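Local coordinates for protein putative NADH-depentdent flavin oxidoreductase (Cupriavidus metallidurans, PDB 5OCS) that probably uses bound FMN and NAD(P)H to reduce activated alkenes, as an ene-reductase of the Old Yellow Enzyme family, at residues I19-M24 / R325-D330; V264-V269 / V300-E305; G280-Y285 / E310-N315. All blocks are in the same frame, centred on the assembly; numbering follows the deposited sequence.

Overall arrangement
The three contacts lie in one eight-stranded TIM barrel, from its closing strands out to its helical layer. Contact 1 is buried and purely apolar: the end of strand 19-21 meets helix 325-329 through sulfur and methyl groups. Contact 2, a surface contact, is polar in its backbone, with a direct hydrogen bond and a water at the ends of strands 262-265 and 297-300. Contact 3, partly buried, joins the loop entering helix 284-293 to helix 306-314, resting an amide and a methyl on Ile-312, with an Asn-Tyr edge contact outside. Contacts 1 and 2 touch where Ala-326 CB packs on Ile-303 O; contacts 2 and 3 where Val-283 CG1 lies 3.4 Å from Val-300 O.

Contact 1 (I19-M24 / R325-D330); sequences IAIAPM and RAMLYD
Ile-21, at the end of strand 19-21, and Met-327, in the short helix 325-329, bring their backbones closest, with CA atoms 7.2 Å apart, and no hydrogen bond spans the gap. The contact is made by sulfur and methyl groups instead. Met-24 and Leu-328 slide past each other in opposite directions: SD of Met-24 lies 3.7 Å from CG of Leu-328 and is equally near its CD1. The bend at the end of the methionine (chi3 -76°) sets CE beside the other branch, 3.7 Å from Leu-328 CD2. Met-327 crosses Ile-21 at about a right angle, its CE 4.2 Å from Ile-21 CD1 and as close to CG1, a looser fit. The segments also carry Pro-23 and Arg-325 of the FMN-binding site, and Met-24 packs on Ala-324, another residue of it. Strand 19-21 runs in the barrel between strands 52-59 and 320-323, and helix 325-329 follows directly on the latter. Trp-333 and Pro-334 of helix 333-341 pack on Met-327, while Leu-328 O is hydrogen-bonded to Arg-332 NE of the second subunit, which places the helix between barrel and dimer partner.

Contact 2 (V264-V269 / V300-E305); sequences VSTGGV and VGLITE
Val-264 and Val-300 are joined by the one direct hydrogen bond of the contact, a backbone bond between adjacent parallel strands of the barrel. Val-300 N donates to Val-264 O at 3.2 Å, nearly straight at 173°, although the donor is tilted 27° from the carbonyl plane. A water bridges the two carbonyls, donating to Val-264 O and to Val-300 O, each at 3.0 Å. The carbonyl of Val-264 is thus gripped twice, once by an amide and once by solvent.

Van der Waals contacts gather round Val-300. Its CG2 rests against the hydroxyl oxygen of Ser-265, 3.7 Å from OG, and its CG1 against the methyl of Thr-266, 3.9 Å from CG2. That same threonine methyl also meets CG and CD1 of Leu-302, the two side chains crossing at about a right angle.

Polar side-chain ends look elsewhere. Ser-265 OG is hydrogen-bonded to Arg-231 NE, an FMN-binding residue, and to a citrate that probably came from the crystallisation liquor. Thr-266 divides its two branches: with chi1 at 65°, OG1 sits between the backbone N and the carbonyl carbon and accepts from Gly-268 N at 3.1 Å, an ST turn, while also bonding the citrate. Gly-267 and Gly-268 occupy the middle of a type I' turn with positive phi.

Leu-302, the centre of an inverse gamma turn, binds FMN, and the contact brings together the loops after two successive strands, beside the FMN site. Loops after the carboxy-terminal ends of the strands form the active site in TIM barrels generally, and the citrate held by Ser-265 and Thr-266 is consistent with a pocket there.

Contact 3 (G280-Y285 / E310-N315); sequences GYQVPY and EAIIAN
Gln-282 and Ile-312 form the close-fitting half of this contact, their CA atoms 6.7 Å apart and their side chains crossing at about a right angle. The glutamine lays its amide against the isoleucine: NE2 is 3.6 Å and CD 3.8 Å from Ile-312 CG1. NE2 also touches Ala-311 CB at 3.7 Å, yet its polar need is met by a hydrogen bond to Gln-308 O, one turn earlier in the helix. Beside it, CG2 of Val-283 meets CG2 of Ile-312 at 3.9 Å, the purely apolar pair, on buried side chains.

The solvent side is slighter, a single edge contact of an exposed residue. In Asn-315, just past the helix, CG anti to the backbone N (chi1 -159°) extends toward Tyr-281. ND2 comes to the edge of the Tyr-281 ring, in the ring plane and 3.5 Å from CD1, with ring and amide planes 45° apart. ND2 is hydrogen-bonded to Glu-317 OE2. Glu-317 also accepts from Val-283 N through OE1, linking both halves. The contact thus joins the start of helix 284-293, with Val-283 as its N-cap, to the end of helix 306-314; in the chain these two helices flank barrel strand 297-300.

Contact 1 (I19-M24 / R325-D330)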
loop_
_atom_site.group_PDB
_atom_site.type_symbol
_atom_site.label_atom_id
_atom_site.label_comp_id
_atom_site.label_asym_id
_atom_site.label_seq_id
_atom_site.Cartn_x
_atom_site.Cartn_y
_atom_site.Cartn_z
ATOM N N ILE D 19 -1.246 17.967 -4.732
ATOM C CA ILE D 19 -0.456 16.780 -5.057
ATOM C C ILE D 19 -1.247 15.841 -5.929
ATOM O O ILE D 19 -2.333 15.435 -5.548
ATOM C CB ILE D 19 0.030 16.029 -3.794
ATOM C CG1 ILE D 19 0.860 16.940 -2.887
ATOM C CG2 ILE D 19 0.891 14.835 -4.173
ATOM C CD1 ILE D 19 0.930 16.430 -1.475
ATOM N N ALA D 20 -0.712 15.519 -7.112
ATOM C CA ALA D 20 -1.320 14.524 -7.996
ATOM C C ALA D 20 -0.397 13.333 -8.103
ATOM O O ALA D 20 0.838 13.505 -8.195
ATOM C CB ALA D 20 -1.581 15.115 -9.377
ATOM N N ILE D 21 -0.975 12.121 -8.124
ATOM C CA ILE D 21 -0.215 10.918 -8.336
ATOM C C ILE D 21 -0.186 10.698 -9.829
ATOM O O ILE D 21 -1.243 10.555 -10.443
ATOM C CB ILE D 21 -0.789 9.690 -7.608
ATOM C CG1 ILE D 21 -0.745 9.917 -6.122
ATOM C CG2 ILE D 21 0.013 8.426 -7.948
ATOM C CD1 ILE D 21 -1.579 8.947 -5.355
ATOM N N ALA D 22 1.027 10.642 -10.398
ATOM C CA ALA D 22 1.201 10.619 -11.845
ATOM C C ALA D 22 0.760 9.272 -12.389
ATOM O O ALA D 22 0.865 8.286 -11.681
ATOM C CB ALA D 22 2.678 10.858 -12.224
ATOM N N PRO D 23 0.249 9.243 -13.637
ATOM C CA PRO D 23 -0.123 7.962 -14.234
ATOM C C PRO D 23 1.162 7.206 -14.494
ATOM O O PRO D 23 2.125 7.781 -15.114
ATOM C CB PRO D 23 -0.815 8.359 -15.541
ATOM C CG PRO D 23 -0.244 9.709 -15.873
ATOM C CD PRO D 23 0.082 10.371 -14.575
ATOM N N MET D 24 1.264 6.019 -13.933
ATOM C CA MET D 24 2.482 5.270 -14.004
ATOM C C MET D 24 2.133 3.879 -14.481
ATOM O O MET D 24 1.477 3.144 -13.761
ATOM C CB MET D 24 3.161 5.201 -12.639
ATOM C CG MET D 24 3.847 6.484 -12.259
ATOM S SD MET D 24 4.576 6.417 -10.600
ATOM C CE MET D 24 3.135 6.580 -9.573
ATOM N N ARG D 325 7.925 8.628 -9.341
ATOM C CA ARG D 325 8.792 7.691 -8.697
ATOM C C ARG D 325 8.815 7.824 -7.185
ATOM O O ARG D 325 8.826 6.806 -6.521
ATOM C CB ARG D 325 10.213 7.768 -9.271
ATOM C CG ARG D 325 10.256 7.147 -10.649
ATOM C CD ARG D 325 11.683 6.981 -11.135
ATOM N NE ARG D 325 11.712 6.331 -12.445
ATOM C CZ ARG D 325 12.819 5.957 -13.081
ATOM N NH1 ARG D 325 14.019 6.173 -12.548
ATOM N NH2 ARG D 325 12.718 5.349 -14.263
ATOM N N ALA D 326 8.800 9.042 -6.652
ATOM C CA ALA D 326 8.835 9.186 -5.192
ATOM C C ALA D 326 7.601 8.584 -4.529
ATOM O O ALA D 326 7.693 8.208 -3.368
ATOM C CB ALA D 326 9.020 10.633 -4.740
ATOM N N MET D 327 6.470 8.566 -5.239
ATOM C CA MET D 327 5.253 7.925 -4.733
ATOM C C MET D 327 5.417 6.418 -4.685
ATOM O O MET D 327 4.809 5.798 -3.807
ATOM C CB MET D 327 4.025 8.255 -5.589
ATOM C CG MET D 327 3.465 9.651 -5.469
ATOM S SD MET D 327 2.818 10.056 -3.819
ATOM C CE MET D 327 1.994 8.577 -3.262
ATOM N N LEU D 328 6.192 5.810 -5.607
ATOM C CA LEU D 328 6.393 4.355 -5.605
ATOM C C LEU D 328 7.334 3.967 -4.466
ATOM O O LEU D 328 7.113 2.978 -3.758
ATOM C CB LEU D 328 6.948 3.859 -6.921
ATOM C CG LEU D 328 6.132 4.157 -8.176
ATOM C CD1 LEU D 328 6.891 3.728 -9.410
ATOM C CD2 LEU D 328 4.704 3.599 -8.096
ATOM N N TYR D 329 8.355 4.780 -4.262
ATOM C CA TYR D 329 9.390 4.525 -3.250
ATOM C C TYR D 329 8.920 4.962 -1.879
ATOM O O TYR D 329 9.518 4.567 -0.847
ATOM C CB TYR D 329 10.652 5.307 -3.647
ATOM C CG TYR D 329 11.914 4.896 -2.944
ATOM C CD1 TYR D 329 12.446 3.624 -3.119
ATOM C CD2 TYR D 329 12.633 5.793 -2.113
ATOM C CE1 TYR D 329 13.593 3.227 -2.471
ATOM C CE2 TYR D 329 13.810 5.402 -1.484
ATOM C CZ TYR D 329 14.290 4.106 -1.693
ATOM O OH TYR D 329 15.427 3.613 -1.091
ATOM N N ASP D 330 7.869 5.797 -1.843
ATOM C CA ASP D 330 7.190 6.251 -0.571
ATOM C C ASP D 330 5.700 6.520 -0.848
ATOM O O ASP D 330 5.275 7.657 -1.136
ATOM C CB ASP D 330 7.857 7.509 -0.017
ATOM C CG ASP D 330 7.231 8.008 1.276
ATOM O OD1 ASP D 330 6.318 7.343 1.861
ATOM O OD2 ASP D 330 7.636 9.141 1.685
#

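Contact 2 (V264-V269 / V300-E305)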
loop_
_atom_site.group_PDB
_atom_site.type_symbol
_atom_site.label_atom_id
_atom_site.label_comp_id
_atom_site.label_asym_id
_atom_site.label_seq_id
_atom_site.Cartn_x
_atom_site.Cartn_y
_atom_site.Cartn_z
ATOM N N VAL D 264 1.892 19.351 -18.003
ATOM C CA VAL D 264 3.081 19.671 -18.815
ATOM C C VAL D 264 4.210 18.772 -18.372
ATOM O O VAL D 264 4.637 18.850 -17.225
ATOM C CB VAL D 264 3.486 21.145 -18.647
ATOM C CG1 VAL D 264 4.757 21.465 -19.416
ATOM C CG2 VAL D 264 2.337 22.084 -19.055
ATOM N N SER D 265 4.705 17.916 -19.275
ATOM C CA SER D 265 5.879 17.111 -18.969
ATOM C C SER D 265 7.142 17.970 -19.021
ATOM O O SER D 265 7.086 19.122 -19.425
ATOM C CB SER D 265 5.957 15.903 -19.889
ATOM O OG SER D 265 4.996 14.924 -19.409
ATOM N N THR D 266 8.280 17.440 -18.576
ATOM C CA THR D 266 9.422 18.318 -18.290
ATOM C C THR D 266 10.174 18.748 -19.522
ATOM O O THR D 266 11.097 19.528 -19.402
ATOM C CB THR D 266 10.482 17.659 -17.375
ATOM O OG1 THR D 266 11.072 16.548 -18.057
ATOM C CG2 THR D 266 9.858 17.180 -16.057
ATOM N N GLY D 267 9.866 18.176 -20.674
ATOM C CA GLY D 267 10.641 18.412 -21.883
ATOM C C GLY D 267 12.069 17.889 -21.801
ATOM O O GLY D 267 12.937 18.316 -22.572
ATOM N N GLY D 268 12.353 16.982 -20.868
ATOM C CA GLY D 268 13.716 16.444 -20.726
ATOM C C GLY D 268 14.667 17.238 -19.861
ATOM O O GLY D 268 15.828 16.858 -19.755
ATOM N N VAL D 269 14.181 18.301 -19.204
ATOM C CA VAL D 269 15.012 19.119 -18.321
ATOM C C VAL D 269 14.536 18.848 -16.913
ATOM O O VAL D 269 13.400 19.241 -16.549
ATOM C CB VAL D 269 14.923 20.627 -18.650
ATOM C CG1 VAL D 269 15.854 21.425 -17.763
ATOM C CG2 VAL D 269 15.324 20.840 -20.102
ATOM N N VAL D 300 4.720 17.973 -14.187
ATOM C CA VAL D 300 5.511 16.809 -13.765
ATOM C C VAL D 300 6.650 17.326 -12.936
ATOM O O VAL D 300 7.421 18.219 -13.395
ATOM C CB VAL D 300 6.082 16.053 -14.950
ATOM C CG1 VAL D 300 7.045 14.966 -14.463
ATOM C CG2 VAL D 300 4.962 15.420 -15.753
ATOM N N GLY D 301 6.722 16.840 -11.705
ATOM C CA GLY D 301 7.751 17.196 -10.763
ATOM C C GLY D 301 8.684 16.020 -10.521
ATOM O O GLY D 301 8.320 15.072 -9.774
ATOM N N LEU D 302 9.889 16.071 -11.098
ATOM C CA LEU D 302 10.877 15.002 -10.878
ATOM C C LEU D 302 11.621 15.322 -9.606
ATOM O O LEU D 302 12.793 15.655 -9.631
ATOM C CB LEU D 302 11.825 14.872 -12.089
ATOM C CG LEU D 302 11.132 14.574 -13.412
ATOM C CD1 LEU D 302 12.219 14.514 -14.495
ATOM C CD2 LEU D 302 10.296 13.305 -13.426
ATOM N N ILE D 303 10.899 15.241 -8.487
ATOM C CA ILE D 303 11.350 15.664 -7.188
ATOM C C ILE D 303 11.099 14.593 -6.159
ATOM O O ILE D 303 10.302 13.682 -6.389
ATOM C CB ILE D 303 10.671 16.993 -6.775
ATOM C CG1 ILE D 303 9.143 16.834 -6.674
ATOM C CG2 ILE D 303 11.006 18.083 -7.784
ATOM C CD1 ILE D 303 8.660 16.320 -5.333
ATOM N N THR D 304 11.789 14.691 -5.025
ATOM C CA THR D 304 11.581 13.746 -3.918
ATOM C C THR D 304 11.245 14.441 -2.601
ATOM O O THR D 304 10.730 13.797 -1.705
ATOM C CB THR D 304 12.821 12.845 -3.681
ATOM O OG1 THR D 304 13.915 13.673 -3.236
ATOM C CG2 THR D 304 13.206 12.089 -4.987
ATOM N N GLU D 305 11.546 15.729 -2.464
ATOM C CA GLU D 305 11.397 16.418 -1.156
ATOM C C GLU D 305 10.202 17.347 -1.109
ATOM O O GLU D 305 9.901 18.049 -2.066
ATOM C CB GLU D 305 12.663 17.220 -0.831
ATOM C CG GLU D 305 13.960 16.428 -0.890
ATOM C CD GLU D 305 13.914 15.134 -0.088
ATOM O OE1 GLU D 305 13.684 15.163 1.162
ATOM O OE2 GLU D 305 14.076 14.058 -0.710
HETATM O O HOH W 1 7.073 19.918 -15.840
#

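Contact 3 (G280-Y285 / E310-N315)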
loop_
_atom_site.group_PDB
_atom_site.type_symbol
_atom_site.label_atom_id
_atom_site.label_comp_id
_atom_site.label_asym_id
_atom_site.label_seq_id
_atom_site.Cartn_x
_atom_site.Cartn_y
_atom_site.Cartn_z
ATOM N N GLY D 280 16.054 30.057 -12.627
ATOM C CA GLY D 280 16.244 28.842 -11.801
ATOM C C GLY D 280 14.932 28.192 -11.365
ATOM O O GLY D 280 14.893 27.488 -10.351
ATOM N N TYR D 281 13.877 28.366 -12.151
ATOM C CA TYR D 281 12.639 27.563 -11.932
ATOM C C TYR D 281 12.987 26.075 -11.997
ATOM O O TYR D 281 13.820 25.665 -12.800
ATOM C CB TYR D 281 11.598 27.856 -12.979
ATOM C CG TYR D 281 11.204 29.297 -13.087
ATOM C CD1 TYR D 281 10.782 30.027 -11.975
ATOM C CD2 TYR D 281 11.210 29.919 -14.326
ATOM C CE1 TYR D 281 10.411 31.367 -12.105
ATOM C CE2 TYR D 281 10.835 31.231 -14.465
ATOM C CZ TYR D 281 10.459 31.953 -13.362
ATOM O OH TYR D 281 10.125 33.262 -13.598
ATOM N N GLN D 282 12.328 25.269 -11.172
ATOM C CA GLN D 282 12.451 23.828 -11.251
ATOM C C GLN D 282 11.755 23.251 -12.467
ATOM O O GLN D 282 12.256 22.286 -13.025
ATOM C CB GLN D 282 11.928 23.161 -9.986
ATOM C CG GLN D 282 12.717 23.478 -8.736
ATOM C CD GLN D 282 12.098 22.818 -7.508
ATOM O OE1 GLN D 282 12.176 21.596 -7.343
ATOM N NE2 GLN D 282 11.481 23.613 -6.657
ATOM N N VAL D 283 10.587 23.811 -12.830
ATOM C CA VAL D 283 9.767 23.366 -13.984
ATOM C C VAL D 283 9.544 24.582 -14.902
ATOM O O VAL D 283 8.471 25.163 -14.966
ATOM C CB VAL D 283 8.467 22.658 -13.501
ATOM C CG1 VAL D 283 8.859 21.307 -12.923
ATOM C CG2 VAL D 283 7.697 23.457 -12.434
ATOM N N PRO D 284 10.611 24.997 -15.604
ATOM C CA PRO D 284 10.499 26.260 -16.348
ATOM C C PRO D 284 9.440 26.307 -17.467
ATOM O O PRO D 284 8.832 27.385 -17.767
ATOM C CB PRO D 284 11.931 26.464 -16.908
ATOM C CG PRO D 284 12.555 25.130 -16.871
ATOM C CD PRO D 284 11.953 24.418 -15.690
ATOM N N TYR D 285 9.204 25.156 -18.098
ATOM C CA TYR D 285 8.282 25.116 -19.181
ATOM C C TYR D 285 6.858 25.205 -18.632
ATOM O O TYR D 285 6.041 25.917 -19.173
ATOM C CB TYR D 285 8.480 23.872 -20.011
ATOM C CG TYR D 285 9.872 23.795 -20.609
ATOM C CD1 TYR D 285 10.407 24.880 -21.337
ATOM C CD2 TYR D 285 10.661 22.653 -20.452
ATOM C CE1 TYR D 285 11.685 24.798 -21.908
ATOM C CE2 TYR D 285 11.937 22.578 -20.994
ATOM C CZ TYR D 285 12.430 23.637 -21.761
ATOM O OH TYR D 285 13.718 23.579 -22.294
ATOM N N GLU D 310 6.738 22.271 -2.521
ATOM C CA GLU D 310 6.218 23.516 -1.975
ATOM C C GLU D 310 6.733 24.698 -2.809
ATOM O O GLU D 310 5.961 25.614 -3.165
ATOM C CB GLU D 310 6.646 23.650 -0.512
ATOM C CG GLU D 310 6.354 24.985 0.180
ATOM C CD GLU D 310 4.881 25.347 0.225
ATOM O OE1 GLU D 310 3.993 24.481 0.001
ATOM O OE2 GLU D 310 4.580 26.516 0.512
ATOM N N ALA D 311 8.024 24.665 -3.114
ATOM C CA ALA D 311 8.630 25.784 -3.825
ATOM C C ALA D 311 8.041 25.933 -5.223
ATOM O O ALA D 311 7.771 27.075 -5.679
ATOM C CB ALA D 311 10.144 25.648 -3.912
ATOM N N ILE D 312 7.852 24.810 -5.920
ATOM C CA ILE D 312 7.174 24.852 -7.221
ATOM C C ILE D 312 5.835 25.577 -7.077
ATOM O O ILE D 312 5.482 26.392 -7.907
ATOM C CB ILE D 312 7.031 23.442 -7.855
ATOM C CG1 ILE D 312 8.405 22.973 -8.368
ATOM C CG2 ILE D 312 5.957 23.417 -8.949
ATOM C CD1 ILE D 312 8.456 21.489 -8.693
ATOM N N ILE D 313 5.047 25.262 -6.052
ATOM C CA ILE D 313 3.750 25.911 -5.949
ATOM C C ILE D 313 3.904 27.368 -5.512
ATOM O O ILE D 313 3.256 28.271 -6.076
ATOM C CB ILE D 313 2.839 25.169 -4.967
ATOM C CG1 ILE D 313 2.601 23.704 -5.434
ATOM C CG2 ILE D 313 1.544 25.909 -4.765
ATOM C CD1 ILE D 313 1.955 23.523 -6.788
ATOM N N ALA D 314 4.725 27.582 -4.485
ATOM C CA ALA D 314 4.839 28.914 -3.858
ATOM C C ALA D 314 5.490 29.914 -4.803
ATOM O O ALA D 314 5.143 31.095 -4.780
ATOM C CB ALA D 314 5.601 28.829 -2.547
ATOM N N ASN D 315 6.370 29.418 -5.687
ATOM C CA ASN D 315 6.996 30.238 -6.720
ATOM C C ASN D 315 6.159 30.360 -8.013
ATOM O O ASN D 315 6.663 30.827 -9.045
ATOM C CB ASN D 315 8.416 29.690 -6.996
ATOM C CG ASN D 315 9.340 30.713 -7.661
ATOM O OD1 ASN D 315 9.250 31.938 -7.391
ATOM N ND2 ASN D 315 10.245 30.223 -8.542
#